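Local atomic coordinates of 2-hydroxyisobutyryl-CoA mutase large subunit (Aquincola tertiaricarbonis, PDB entry 4R3U), a protein that catalyses, together with a small cobalamin-binding subunit, the interconversion of 2-hydroxyisobutyryl-CoA and (S)-3-hydroxybutyryl-CoA. Residues S229-R234 against K533-N538; C342-A347 against H377-D382; E383-P388 against I492-Y497; D526-V531 against E558-I563. One frame throughout, in Å; residues are numbered along the deposited sequence.

Contact 1 (S229-R234 against K533-N538); sequences SVRIVR and KDESQN
Arg-231 and Glu-535, with CA atoms 7.3 Å apart, mark where the helical segment 229-234 faces the type I beta turn from Asp-534 to Gln-537. Two arginines one helical turn apart reach from the helix to backbone oxygens. Arg-234 grips a single atom end-on: its NH1 lies 2.8 Å and its NH2 2.7 Å from Glu-535 O, which sits in the guanidinium plane. The bend at chi3 (64°) directs NE of Arg-234, while CG of Arg-231 lies over one face of this guanidinium, toward its rim. Arg-231 sends NH2 weakly to Gln-537 O at 2.7 Å and Asp-534 O at 3.1 Å; its guanidinium also holds Val-531 O through NH2 and Ala-532 O through NH1. NH1 donates to water 1, which donates only weakly to Glu-535 OE2. An Asx turn braces the loop from within, Asp-534 OD1 accepting from Ser-536 N. An alanine in place of Arg-234 would probably leave the Glu-535 carbonyl without its two guanidinium donors. Arg-231 NE is salt-bridged to Asp-235 on the same helix, and its side chain touches Trp-564 of helix 553-564. The contact fastens the loop between helices 518-532 and 540-549 to helix 226-243.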
# COMPACT_ATOMS: atom_id res chain seq x y z
N SER A 229 -11.24 29.51 27.48
CA SER A 229 -11.20 28.70 26.26
C SER A 229 -11.80 27.30 26.43
O SER A 229 -12.35 26.73 25.46
CB SER A 229 -9.77 28.58 25.76
OG SER A 229 -9.27 29.85 25.40
N VAL A 230 -11.68 26.73 27.65
CA VAL A 230 -12.23 25.40 27.98
C VAL A 230 -13.74 25.55 28.15
O VAL A 230 -14.52 24.69 27.68
CB VAL A 230 -11.49 24.75 29.17
CG1 VAL A 230 -12.23 23.52 29.70
CG2 VAL A 230 -10.06 24.38 28.77
N ARG A 231 -14.15 26.69 28.75
CA ARG A 231 -15.55 27.03 28.94
C ARG A 231 -16.27 27.11 27.54
O ARG A 231 -17.43 26.71 27.42
CB ARG A 231 -15.66 28.35 29.75
CG ARG A 231 -17.05 28.95 29.86
CD ARG A 231 -17.32 29.95 28.75
NE ARG A 231 -18.72 30.40 28.75
CZ ARG A 231 -19.16 31.48 29.39
NH1 ARG A 231 -18.33 32.24 30.09
NH2 ARG A 231 -20.44 31.81 29.32
N ILE A 232 -15.57 27.61 26.50
CA ILE A 232 -16.15 27.68 25.16
C ILE A 232 -16.39 26.24 24.66
O ILE A 232 -17.52 25.94 24.24
CB ILE A 232 -15.34 28.56 24.16
CG1 ILE A 232 -15.32 30.03 24.58
CG2 ILE A 232 -15.92 28.45 22.75
CD1 ILE A 232 -14.12 30.81 24.08
N VAL A 233 -15.37 25.35 24.77
CA VAL A 233 -15.50 23.93 24.39
C VAL A 233 -16.71 23.31 25.11
O VAL A 233 -17.52 22.62 24.49
CB VAL A 233 -14.20 23.13 24.64
CG1 VAL A 233 -14.34 21.69 24.16
CG2 VAL A 233 -13.01 23.79 23.93
N ARG A 234 -16.85 23.62 26.39
CA ARG A 234 -17.95 23.16 27.24
C ARG A 234 -19.27 23.67 26.68
O ARG A 234 -20.18 22.88 26.47
CB ARG A 234 -17.69 23.66 28.67
CG ARG A 234 -18.60 23.12 29.74
CD ARG A 234 -18.75 24.17 30.83
NE ARG A 234 -19.41 25.37 30.33
CZ ARG A 234 -19.68 26.45 31.04
NH1 ARG A 234 -20.28 27.49 30.49
NH2 ARG A 234 -19.35 26.51 32.32
N LYS A 533 -19.30 36.91 31.02
CA LYS A 533 -19.00 37.23 32.43
C LYS A 533 -19.65 36.24 33.40
O LYS A 533 -19.22 36.15 34.56
CB LYS A 533 -19.37 38.68 32.76
CG LYS A 533 -18.29 39.69 32.40
CD LYS A 533 -18.65 41.05 32.99
CE LYS A 533 -17.66 42.14 32.69
NZ LYS A 533 -16.46 42.07 33.56
N ASP A 534 -20.68 35.50 32.94
CA ASP A 534 -21.34 34.49 33.76
C ASP A 534 -20.88 33.13 33.24
O ASP A 534 -21.30 32.71 32.16
CB ASP A 534 -22.87 34.63 33.66
CG ASP A 534 -23.69 33.75 34.59
OD1 ASP A 534 -23.10 32.82 35.19
OD2 ASP A 534 -24.91 33.99 34.72
N GLU A 535 -19.97 32.45 34.01
CA GLU A 535 -19.38 31.14 33.66
C GLU A 535 -20.41 30.01 33.49
O GLU A 535 -20.13 29.03 32.81
CB GLU A 535 -18.30 30.71 34.69
CG GLU A 535 -17.13 31.64 34.98
CD GLU A 535 -16.06 31.76 33.92
OE1 GLU A 535 -15.53 30.72 33.48
OE2 GLU A 535 -15.87 32.89 33.41
N SER A 536 -21.60 30.16 34.09
CA SER A 536 -22.68 29.18 34.03
C SER A 536 -23.55 29.27 32.75
O SER A 536 -24.18 28.27 32.36
CB SER A 536 -23.55 29.27 35.28
OG SER A 536 -24.35 30.44 35.27
N GLN A 537 -23.58 30.46 32.11
CA GLN A 537 -24.36 30.71 30.89
C GLN A 537 -23.67 30.16 29.64
O GLN A 537 -22.44 30.06 29.62
CB GLN A 537 -24.62 32.21 30.73
CG GLN A 537 -25.84 32.70 31.52
CD GLN A 537 -26.09 34.16 31.27
OE1 GLN A 537 -26.26 34.59 30.12
NE2 GLN A 537 -26.11 34.95 32.33
N ASN A 538 -24.44 29.81 28.59
CA ASN A 538 -23.89 29.30 27.33
C ASN A 538 -23.76 30.44 26.30
O ASN A 538 -24.68 31.25 26.13
CB ASN A 538 -24.71 28.13 26.80
CG ASN A 538 -24.01 27.29 25.75
OD1 ASN A 538 -23.56 27.79 24.72
ND2 ASN A 538 -23.93 25.99 25.96
O HOH W 1 -15.40 31.82 30.64

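Contact 2 (C342-A347 against H377-D382); sequences CQTAAA and HTNGYD. With 5AD (5'-deoxyadenosine), chain G.
The carboxamides of Gln-343 and Asn-379 meet with their planes 70° apart, the side chains crossing at about a right angle. Gln-343 NE2 donates to Asn-379 OD1 at 3.0 Å, and this acceptor lies in the plane of the Gln-343 amide. The same OD1 also sits at the edge of the His-377 ring, in its plane. Alongside, Gln-343 and His-377 point the same way; CG of Gln-343 approaches CD2 of the ring obliquely, at 3.5 Å, while ND1 of the ring is hydrogen-bonded to the backbone N of Ile-101. Asn-379 turns its ND2 to Thr-344 O at 2.8 Å, coming from above the carbonyl plane. A chi1 of 64° puts OG1 of Thr-344 between its own backbone N and carbonyl carbon, where it accepts from Asn-379 N at 3.1 Å and binds water 2. Both ends of Asn-379 and its backbone N are thereby tied to segment 342-347, which fixes the rotation of the amide. The backbones themselves pair in a parallel bridge: His-377 N donates to Cys-342 O at 2.9 Å and Thr-344 N to His-377 O at 3.2 Å. Gln-343 NE2 then lies 2.8 Å from the ribose O3' of 5'-deoxyadenosine, and Ala-346 touches both this nucleoside and the cobalamin. Neighbouring parallel strands 340-344 and 375-377, connected through helix 357-370, form a beta-alpha-beta unit of the TIM barrel, and the polar cluster at their C-terminal ends lines the active site, where such barrels place their ligands.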
# COMPACT_ATOMS: atom_id res chain seq x y z
N CYS A 342 -9.49 9.48 11.23
CA CYS A 342 -8.07 9.17 11.11
C CYS A 342 -7.49 9.90 9.90
O CYS A 342 -8.15 10.06 8.88
CB CYS A 342 -7.87 7.65 11.01
SG CYS A 342 -6.15 7.10 11.11
N GLN A 343 -6.24 10.34 10.02
CA GLN A 343 -5.50 10.93 8.92
C GLN A 343 -4.18 10.21 8.93
O GLN A 343 -3.65 9.92 10.00
CB GLN A 343 -5.31 12.45 9.10
CG GLN A 343 -4.65 13.13 7.88
CD GLN A 343 -4.58 14.63 8.00
OE1 GLN A 343 -5.23 15.27 8.83
NE2 GLN A 343 -3.82 15.25 7.14
N THR A 344 -3.67 9.88 7.73
CA THR A 344 -2.40 9.21 7.57
C THR A 344 -1.29 10.19 7.97
O THR A 344 -1.51 11.42 7.90
CB THR A 344 -2.30 8.58 6.16
OG1 THR A 344 -2.34 9.60 5.16
CG2 THR A 344 -3.42 7.56 5.89
N ALA A 345 -0.13 9.66 8.46
CA ALA A 345 0.97 10.52 8.91
C ALA A 345 1.68 11.29 7.81
O ALA A 345 2.52 10.76 7.07
CB ALA A 345 1.96 9.71 9.72
N ALA A 346 1.39 12.59 7.76
CA ALA A 346 1.97 13.55 6.84
C ALA A 346 3.51 13.69 7.13
O ALA A 346 4.31 13.83 6.20
CB ALA A 346 1.28 14.86 7.05
N ALA A 347 3.93 13.58 8.43
CA ALA A 347 5.33 13.68 8.82
C ALA A 347 6.24 12.54 8.24
O ALA A 347 7.48 12.70 8.22
CB ALA A 347 5.46 13.76 10.34
N HIS A 377 -8.93 10.47 6.13
CA HIS A 377 -8.30 11.34 5.17
C HIS A 377 -6.95 10.65 4.82
O HIS A 377 -6.13 10.38 5.71
CB HIS A 377 -8.01 12.74 5.74
CG HIS A 377 -7.17 13.61 4.83
ND1 HIS A 377 -7.75 14.53 3.96
CD2 HIS A 377 -5.83 13.64 4.67
CE1 HIS A 377 -6.75 15.06 3.29
NE2 HIS A 377 -5.57 14.59 3.70
N THR A 378 -6.72 10.42 3.52
CA THR A 378 -5.44 9.95 3.03
C THR A 378 -4.70 11.17 2.46
O THR A 378 -5.31 11.97 1.73
CB THR A 378 -5.60 8.81 2.01
OG1 THR A 378 -6.75 9.04 1.21
CG2 THR A 378 -5.69 7.45 2.67
N ASN A 379 -3.40 11.31 2.79
CA ASN A 379 -2.64 12.46 2.30
C ASN A 379 -2.31 12.33 0.83
O ASN A 379 -2.38 11.22 0.29
CB ASN A 379 -1.37 12.68 3.13
CG ASN A 379 -1.63 12.89 4.58
OD1 ASN A 379 -2.62 13.51 4.98
ND2 ASN A 379 -0.76 12.33 5.41
N GLY A 380 -1.99 13.47 0.19
CA GLY A 380 -1.58 13.56 -1.20
C GLY A 380 -0.08 13.28 -1.28
O GLY A 380 0.65 13.51 -0.30
N TYR A 381 0.39 12.80 -2.48
CA TYR A 381 1.80 12.52 -2.72
C TYR A 381 2.63 13.80 -2.68
O TYR A 381 3.85 13.73 -2.48
CB TYR A 381 2.01 11.72 -4.02
CG TYR A 381 1.29 12.28 -5.22
CD1 TYR A 381 1.67 13.51 -5.79
CD2 TYR A 381 0.27 11.58 -5.84
CE1 TYR A 381 1.02 14.03 -6.92
CE2 TYR A 381 -0.39 12.09 -6.97
CZ TYR A 381 -0.01 13.30 -7.51
OH TYR A 381 -0.65 13.78 -8.63
N ASP A 382 1.97 14.96 -2.82
CA ASP A 382 2.55 16.30 -2.81
C ASP A 382 2.59 16.97 -1.40
O ASP A 382 2.83 18.18 -1.29
CB ASP A 382 1.86 17.20 -3.86
CG ASP A 382 0.34 17.40 -3.82
OD1 ASP A 382 -0.33 16.85 -2.91
OD2 ASP A 382 -0.19 18.13 -4.70
N1 5AD G . -6.15 21.27 1.54
C2 5AD G . -5.88 19.92 1.74
N3 5AD G . -5.04 19.55 2.82
C4 5AD G . -4.60 20.50 3.67
N9 5AD G . -3.81 20.45 4.75
C8 5AD G . -3.76 21.67 5.28
N7 5AD G . -4.43 22.51 4.50
C5 5AD G . -4.97 21.78 3.51
C6 5AD G . -5.74 22.14 2.47
N6 5AD G . -5.99 23.44 2.37
C1' 5AD G . -3.34 19.29 5.54
C2' 5AD G . -2.31 18.43 4.89
C3' 5AD G . -1.50 17.96 6.08
C4' 5AD G . -2.12 18.63 7.31
C5' 5AD G . -1.02 19.16 8.23
O4' 5AD G . -2.74 19.77 6.75
O2' 5AD G . -2.97 17.29 4.31
O3' 5AD G . -1.57 16.53 6.17
O HOH W 2 0.27 9.52 4.62

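Contact 3 (E383-P388 against I492-Y497); sequences EAFAIP and IEIHPY. With 5AD (5'-deoxyadenosine), chain G.
Ala-386 and Ile-494, with CA atoms 6.6 Å apart, lie where two irregular loops run past each other, the directions of 385-388 and 492-495 differing by 58°. No direct hydrogen bond joins the segments; water 3 donates to Ile-387 O and accepts from His-495 N, the latter at 2.7 Å. The apolar part is centred on Phe-385, which Ile-492 meets tip to tip. With CD1 anti to CA (chi2 168°), the isoleucine lays that methyl over the middle of the ring as a CH-pi contact, 3.8 Å from the centroid and 13° off the normal. Ile-494 crosses Phe-385 at about a right angle, its CD1 3.6 Å from the phenylalanine CB, while its CG2 packs on CB of Ala-386. Tyr-354 adds an edge-to-face ring contact to Phe-385. Ile-387 CD1 approaches CD2 of His-495 at 3.6 Å, crossing that ring obliquely. An alanine in place of Phe-385 would probably leave the CD1 methyl of Ile-492 without the ring face it covers and open a gap between the loops. The other side of segment 383-388 serves the ligands: OE2 of Glu-383 accepts from O2' of 5'-deoxyadenosine at 3.1 Å and more weakly from O3', Ile-387 CG2 and Pro-388 pack on the adenine, and Glu-383 O accepts a hydrogen bond from the cobalamin. Apolar packing and one bridging water thus join the outer loop 492-497 to a segment that holds the nucleoside by carboxylate and apolar contacts and the cobalamin through backbone oxygen, consistent with a second shell behind the pocket.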
# COMPACT_ATOMS: atom_id res chain seq x y z
N GLU A 383 2.42 16.16 -0.34
CA GLU A 383 2.39 16.62 1.05
C GLU A 383 3.55 17.53 1.47
O GLU A 383 3.32 18.54 2.12
CB GLU A 383 2.26 15.40 2.00
CG GLU A 383 2.11 15.75 3.48
CD GLU A 383 0.87 16.48 3.94
OE1 GLU A 383 1.00 17.21 4.94
OE2 GLU A 383 -0.23 16.27 3.37
N ALA A 384 4.79 17.19 1.09
CA ALA A 384 5.95 17.98 1.50
C ALA A 384 6.20 19.26 0.68
O ALA A 384 7.07 20.05 1.03
CB ALA A 384 7.18 17.10 1.55
N PHE A 385 5.39 19.49 -0.36
CA PHE A 385 5.49 20.68 -1.21
C PHE A 385 4.46 21.76 -0.89
O PHE A 385 4.83 22.90 -0.62
CB PHE A 385 5.36 20.30 -2.67
CG PHE A 385 6.43 19.41 -3.22
CD1 PHE A 385 6.40 18.04 -2.98
CD2 PHE A 385 7.38 19.91 -4.11
CE1 PHE A 385 7.37 17.20 -3.52
CE2 PHE A 385 8.34 19.08 -4.67
CZ PHE A 385 8.32 17.72 -4.37
N ALA A 386 3.16 21.42 -1.01
CA ALA A 386 2.07 22.41 -0.89
C ALA A 386 0.74 21.75 -0.59
O ALA A 386 0.64 20.52 -0.65
CB ALA A 386 1.95 23.18 -2.20
N ILE A 387 -0.31 22.59 -0.35
CA ILE A 387 -1.69 22.08 -0.20
C ILE A 387 -2.05 21.32 -1.49
O ILE A 387 -1.51 21.63 -2.55
CB ILE A 387 -2.73 23.12 0.30
CG1 ILE A 387 -2.82 24.35 -0.66
CG2 ILE A 387 -2.44 23.50 1.76
CD1 ILE A 387 -4.08 25.05 -0.58
N PRO A 388 -2.82 20.23 -1.41
CA PRO A 388 -2.98 19.36 -2.59
C PRO A 388 -3.67 19.83 -3.86
O PRO A 388 -4.57 20.67 -3.83
CB PRO A 388 -3.66 18.10 -2.02
CG PRO A 388 -4.37 18.61 -0.86
CD PRO A 388 -3.45 19.60 -0.24
N ILE A 492 6.47 18.31 -10.95
CA ILE A 492 5.36 18.25 -10.03
C ILE A 492 4.46 19.45 -10.25
O ILE A 492 4.93 20.59 -10.30
CB ILE A 492 5.76 18.03 -8.53
CG1 ILE A 492 4.49 17.86 -7.62
CG2 ILE A 492 6.75 19.09 -8.03
CD1 ILE A 492 4.71 17.38 -6.22
N GLU A 493 3.17 19.18 -10.40
CA GLU A 493 2.16 20.22 -10.52
C GLU A 493 1.90 20.72 -9.08
O GLU A 493 1.65 19.90 -8.19
CB GLU A 493 0.88 19.63 -11.15
CG GLU A 493 -0.37 20.47 -10.90
CD GLU A 493 -1.70 19.98 -11.46
OE1 GLU A 493 -2.65 20.79 -11.43
OE2 GLU A 493 -1.80 18.82 -11.94
N ILE A 494 2.01 22.03 -8.84
CA ILE A 494 1.78 22.57 -7.51
C ILE A 494 0.51 23.40 -7.48
O ILE A 494 0.30 24.22 -8.38
CB ILE A 494 3.03 23.38 -7.01
CG1 ILE A 494 4.29 22.50 -6.92
CG2 ILE A 494 2.77 24.19 -5.72
CD1 ILE A 494 4.25 21.40 -5.90
N HIS A 495 -0.31 23.22 -6.43
CA HIS A 495 -1.51 24.03 -6.25
C HIS A 495 -1.11 25.51 -6.06
O HIS A 495 -0.29 25.80 -5.19
CB HIS A 495 -2.34 23.56 -5.06
CG HIS A 495 -3.66 24.27 -4.95
ND1 HIS A 495 -4.76 23.85 -5.72
CD2 HIS A 495 -4.05 25.33 -4.19
CE1 HIS A 495 -5.76 24.64 -5.40
NE2 HIS A 495 -5.40 25.54 -4.48
N PRO A 496 -1.64 26.44 -6.89
CA PRO A 496 -1.22 27.85 -6.75
C PRO A 496 -2.16 28.68 -5.89
O PRO A 496 -3.35 28.41 -5.74
CB PRO A 496 -1.22 28.35 -8.19
CG PRO A 496 -2.32 27.50 -8.88
CD PRO A 496 -2.58 26.27 -8.03
N TYR A 497 -1.59 29.75 -5.35
CA TYR A 497 -2.30 30.75 -4.59
C TYR A 497 -2.79 31.80 -5.58
O TYR A 497 -2.02 32.26 -6.43
CB TYR A 497 -1.35 31.39 -3.54
CG TYR A 497 -2.00 32.46 -2.68
CD1 TYR A 497 -3.04 32.15 -1.81
CD2 TYR A 497 -1.59 33.79 -2.76
CE1 TYR A 497 -3.68 33.13 -1.06
CE2 TYR A 497 -2.22 34.78 -2.00
CZ TYR A 497 -3.26 34.45 -1.14
OH TYR A 497 -3.87 35.41 -0.38
N1 5AD G . -6.15 21.27 1.54
C2 5AD G . -5.88 19.92 1.74
N3 5AD G . -5.04 19.55 2.82
C4 5AD G . -4.60 20.50 3.67
N9 5AD G . -3.81 20.45 4.75
C8 5AD G . -3.76 21.67 5.28
N7 5AD G . -4.43 22.51 4.50
C5 5AD G . -4.97 21.78 3.51
C6 5AD G . -5.74 22.14 2.47
N6 5AD G . -5.99 23.44 2.37
C1' 5AD G . -3.34 19.29 5.54
C2' 5AD G . -2.31 18.43 4.89
C3' 5AD G . -1.50 17.96 6.08
C4' 5AD G . -2.12 18.63 7.31
C5' 5AD G . -1.02 19.16 8.23
O4' 5AD G . -2.74 19.77 6.75
O2' 5AD G . -2.97 17.29 4.31
O3' 5AD G . -1.57 16.53 6.17
O HOH W 3 0.20 21.06 -4.81

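Contact 4 (D526-V531 against E558-I563); sequences DQLVAV and EKLKGI
Lys-559 reaches Asp-526 by a bent path: its CG is anti to the backbone N (chi1 -169°), the chain turns at chi2 (73°), and from there it runs extended to the amine. NZ ends 2.8 Å from Asp-526 OD1, a salt bridge and hydrogen bond that meets the oxygen nearly along its C-O axis, the two side chains passing at a slant. On its way the lysine lies across Val-529, at about a right angle, with CG 3.7 Å from the CG2 methyl, so its aliphatic part is packed while its charged end is paired. The other branch of Val-529, CG1, lies 3.8 Å from CG2 of Ile-563. The valine thus inserts between Lys-559 and Ile-563, residues one turn apart on the partner helix. Deeper in, Leu-528 and Leu-560 cross at about a right angle, CD2 of the first 3.9 Å from CD1 of the second. The two helical segments run in broadly the same direction, their axes 9.7 Å apart at closest approach and inclined at 43°; Val-529 and Leu-560 bring their CA atoms to within 6.4 Å. Leu-528 also packs on Leu-542 and Leu-546 of helix 540-549, and Leu-560 on Tyr-224, so the leucine pair belongs to a larger core shared by helices 518-532, 540-549 and 553-564. The chemistry is graded across the interface, from buried leucines through the valine to a single ion pair at the margin, where Asp-526 is exposed. Apolar packing therefore makes up most of the contact, and the salt bridge, near solvent, is likely to add a more modest, directional tie.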
# COMPACT_ATOMS: atom_id res chain seq x y z
N ASP A 526 -22.27 43.70 23.37
CA ASP A 526 -22.29 44.10 24.77
C ASP A 526 -23.05 43.05 25.59
O ASP A 526 -22.72 42.83 26.75
CB ASP A 526 -22.94 45.48 24.95
CG ASP A 526 -22.19 46.69 24.42
OD1 ASP A 526 -20.98 46.55 24.10
OD2 ASP A 526 -22.79 47.79 24.37
N GLN A 527 -24.07 42.41 24.98
CA GLN A 527 -24.82 41.34 25.62
C GLN A 527 -23.91 40.12 25.74
O GLN A 527 -23.93 39.43 26.75
CB GLN A 527 -26.08 40.98 24.83
CG GLN A 527 -27.23 41.95 24.91
CD GLN A 527 -28.19 41.71 23.76
OE1 GLN A 527 -28.42 42.59 22.93
NE2 GLN A 527 -28.74 40.50 23.66
N LEU A 528 -23.09 39.85 24.71
CA LEU A 528 -22.15 38.72 24.71
C LEU A 528 -21.13 38.77 25.87
O LEU A 528 -20.88 37.74 26.50
CB LEU A 528 -21.48 38.54 23.34
CG LEU A 528 -20.80 37.21 23.11
CD1 LEU A 528 -21.83 36.09 22.83
CD2 LEU A 528 -19.79 37.33 22.01
N VAL A 529 -20.58 39.95 26.16
CA VAL A 529 -19.67 40.20 27.28
C VAL A 529 -20.36 39.80 28.61
O VAL A 529 -19.75 39.14 29.46
CB VAL A 529 -19.20 41.69 27.28
CG1 VAL A 529 -18.65 42.11 28.64
CG2 VAL A 529 -18.19 41.94 26.17
N ALA A 530 -21.65 40.18 28.78
CA ALA A 530 -22.45 39.88 29.96
C ALA A 530 -22.68 38.36 30.13
O ALA A 530 -22.64 37.85 31.26
CB ALA A 530 -23.77 40.62 29.91
N VAL A 531 -22.90 37.65 29.00
CA VAL A 531 -23.09 36.21 28.94
C VAL A 531 -21.75 35.54 29.25
O VAL A 531 -21.73 34.57 30.01
CB VAL A 531 -23.64 35.77 27.55
CG1 VAL A 531 -23.64 34.25 27.40
CG2 VAL A 531 -25.03 36.33 27.31
N GLU A 558 -12.62 39.99 19.11
CA GLU A 558 -12.04 41.21 19.71
C GLU A 558 -12.76 41.68 20.92
O GLU A 558 -12.11 42.03 21.91
CB GLU A 558 -11.87 42.33 18.69
CG GLU A 558 -10.79 42.04 17.66
CD GLU A 558 -9.42 41.65 18.19
OE1 GLU A 558 -8.81 42.47 18.92
OE2 GLU A 558 -8.96 40.54 17.85
N LYS A 559 -14.12 41.68 20.87
CA LYS A 559 -14.97 42.08 21.99
C LYS A 559 -14.64 41.25 23.26
O LYS A 559 -14.49 41.82 24.34
CB LYS A 559 -16.46 41.92 21.61
CG LYS A 559 -17.42 42.55 22.59
CD LYS A 559 -17.39 44.06 22.50
CE LYS A 559 -18.29 44.73 23.50
NZ LYS A 559 -18.29 46.20 23.31
N LEU A 560 -14.47 39.91 23.10
CA LEU A 560 -14.17 38.99 24.20
C LEU A 560 -12.75 39.09 24.75
O LEU A 560 -12.55 38.79 25.93
CB LEU A 560 -14.63 37.55 23.92
CG LEU A 560 -16.13 37.34 23.64
CD1 LEU A 560 -16.43 35.86 23.42
CD2 LEU A 560 -17.01 37.87 24.79
N LYS A 561 -11.78 39.58 23.93
CA LYS A 561 -10.39 39.82 24.35
C LYS A 561 -10.33 40.92 25.45
O LYS A 561 -9.48 40.85 26.33
CB LYS A 561 -9.52 40.24 23.17
CG LYS A 561 -8.97 39.08 22.36
CD LYS A 561 -8.25 39.60 21.14
CE LYS A 561 -7.59 38.51 20.35
NZ LYS A 561 -7.10 39.00 19.04
N GLY A 562 -11.25 41.88 25.39
CA GLY A 562 -11.40 42.97 26.35
C GLY A 562 -11.68 42.53 27.78
O GLY A 562 -11.27 43.22 28.73
N ILE A 563 -12.36 41.37 27.96
CA ILE A 563 -12.64 40.81 29.30
C ILE A 563 -11.75 39.60 29.67
O ILE A 563 -11.56 39.33 30.86
CB ILE A 563 -14.16 40.53 29.57
CG1 ILE A 563 -14.75 39.47 28.61
CG2 ILE A 563 -14.99 41.82 29.58
CD1 ILE A 563 -15.67 38.50 29.30

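How the contacts relate
From the N terminus, helix 226-243 supplies the first half of contact 1, which closes a long loop at 533-538. Contacts 2 and 3 both fall within that loop, in series. Contact 2 closes a short excursion between adjacent barrel strands; contact 3 opens at the next residue, 383, and brings back the distant loop 492-497. They touch, Ala-346 against Glu-383 and Asp-382 against Ile-492, and share 5'-deoxyadenosine. Contact 4 opens at 526, before contact 1 has closed, and closes at 558-563, so the two cross. They meet through Val-531: contact 4 pairs two C-terminal helices, and contact 1 ties the loop after the first to helix 226-243, whereas contacts 2 and 3 build the active-site side.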